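PDB 1Q9J: Phthiocerol/phthiodiolone dimycocerosyl transferase from Mycobacterium tuberculosis, which probably catalyses diesterification of phthiocerols and phthiodiolone with mycocerosic acids, taken directly from the mycocerosic acid synthase, in the final step of dimycocerosate ester synthesis. Local coordinates for residues R183-V187 against A288-A292. Numbering follows the deposited sequence.
Sequences RFMSV and ASYLA
Leu291, Arg183 and Ser289 bury the most surface where the loop 183-187 packs against residues 289-291 of strand 285-292, with the Phe184 ring set against Ser289 and the backbone of Leu291. Arg183 crosses the strand: CG trans to the main-chain nitrogen (chi1 -176°) and a bend at chi3 (-54°) carry the guanidinium over to helix 300-317. There NH2 forms a salt bridge with Asp314, while Arg183 NH1 lies 3.0 Å from Ser289 O at an angle too poor for a hydrogen bond. Ser289 OG sits over one guanidinium face, 3.9 Å above the plane and displaced toward its rim.

Ser289 CB makes a CH-pi contact with the Phe184 ring, 4.3 Å from the centroid and 27° off the normal. The ring's edge meets the backbone at Leu291 N, 3.9 Å from Phe184 CE2. Phe184 also touches Pro261 and Val263 on the adjacent strand 260-267, so one aromatic group bears on two neighbouring strands. Farther along, Leu291 CD2 approaches Val187 CG2 to 3.3 Å, the two side chains crossing obliquely, and both reach Pro259.

Strand 285-292 borders the mixed sheet of one of the protein's two related domains. The CB of Tyr290 is directed away from the loop; its side chain touches helix 300-317, with OH hydrogen-bonded to Asp306. No hydrogen bond joins the two segments. The chemistry implies that the loop is held here by apolar and CH-pi contacts, its charged link made beyond the strand; the side chain of Arg183 lies about 10 Å from that of Arg312, probably important for recognising the synthase's acyl carrier protein domain.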
# COMPACT_ATOMS: atom_id res chain seq x y z
N ARG A 183 -16.04 1.38 -16.58
CA ARG A 183 -17.23 2.11 -16.14
C ARG A 183 -17.10 3.63 -16.25
O ARG A 183 -18.09 4.37 -16.17
CB ARG A 183 -17.53 1.73 -14.68
CG ARG A 183 -18.78 2.33 -14.09
CD ARG A 183 -18.98 1.80 -12.69
NE ARG A 183 -18.98 0.33 -12.67
CZ ARG A 183 -18.92 -0.40 -11.56
NH1 ARG A 183 -18.87 0.19 -10.38
NH2 ARG A 183 -18.93 -1.72 -11.63
N PHE A 184 -15.87 4.10 -16.41
CA PHE A 184 -15.59 5.53 -16.52
C PHE A 184 -15.55 5.97 -17.99
O PHE A 184 -15.14 7.09 -18.29
CB PHE A 184 -14.25 5.85 -15.85
CG PHE A 184 -14.25 5.65 -14.35
CD1 PHE A 184 -13.06 5.73 -13.63
CD2 PHE A 184 -15.43 5.41 -13.65
CE1 PHE A 184 -13.04 5.57 -12.25
CE2 PHE A 184 -15.42 5.25 -12.26
CZ PHE A 184 -14.22 5.34 -11.56
N MET A 185 -15.97 5.09 -18.89
CA MET A 185 -15.96 5.42 -20.31
C MET A 185 -17.05 6.42 -20.70
O MET A 185 -16.88 7.20 -21.64
CB MET A 185 -16.11 4.15 -21.16
CG MET A 185 -14.81 3.36 -21.36
SD MET A 185 -13.49 4.30 -22.18
CE MET A 185 -13.98 4.16 -23.92
N SER A 186 -18.16 6.40 -19.96
CA SER A 186 -19.28 7.30 -20.24
C SER A 186 -18.97 8.74 -19.82
O SER A 186 -19.39 9.69 -20.47
CB SER A 186 -20.53 6.82 -19.51
OG SER A 186 -20.39 6.95 -18.11
N VAL A 187 -18.23 8.89 -18.72
CA VAL A 187 -17.87 10.22 -18.22
C VAL A 187 -16.67 10.77 -18.98
O VAL A 187 -16.18 11.86 -18.68
CB VAL A 187 -17.53 10.16 -16.71
CG1 VAL A 187 -17.54 11.56 -16.11
CG2 VAL A 187 -18.52 9.26 -15.99
N ALA A 288 -11.02 -1.76 -8.25
CA ALA A 288 -12.47 -1.72 -8.28
C ALA A 288 -12.90 -0.28 -8.56
O ALA A 288 -12.56 0.62 -7.80
CB ALA A 288 -13.02 -2.20 -6.94
N SER A 289 -13.62 -0.07 -9.65
CA SER A 289 -14.09 1.28 -9.99
C SER A 289 -15.48 1.51 -9.41
O SER A 289 -16.19 0.56 -9.05
CB SER A 289 -14.13 1.49 -11.50
OG SER A 289 -15.03 0.61 -12.14
N TYR A 290 -15.86 2.78 -9.31
CA TYR A 290 -17.16 3.15 -8.75
C TYR A 290 -17.42 4.64 -8.95
O TYR A 290 -16.78 5.46 -8.31
CB TYR A 290 -17.20 2.86 -7.26
CG TYR A 290 -18.46 3.38 -6.62
CD1 TYR A 290 -19.68 2.75 -6.84
CD2 TYR A 290 -18.44 4.51 -5.81
CE1 TYR A 290 -20.85 3.23 -6.27
CE2 TYR A 290 -19.60 5.00 -5.24
CZ TYR A 290 -20.80 4.36 -5.47
OH TYR A 290 -21.95 4.82 -4.88
N LEU A 291 -18.38 4.97 -9.81
CA LEU A 291 -18.71 6.36 -10.08
C LEU A 291 -19.70 6.90 -9.05
O LEU A 291 -20.90 6.70 -9.18
CB LEU A 291 -19.33 6.49 -11.48
CG LEU A 291 -19.49 7.90 -12.04
CD1 LEU A 291 -18.13 8.61 -12.08
CD2 LEU A 291 -20.09 7.80 -13.44
N ALA A 292 -19.18 7.59 -8.04
CA ALA A 292 -20.03 8.15 -6.99
C ALA A 292 -20.70 9.43 -7.47
O ALA A 292 -20.05 10.31 -8.04
CB ALA A 292 -19.21 8.43 -5.75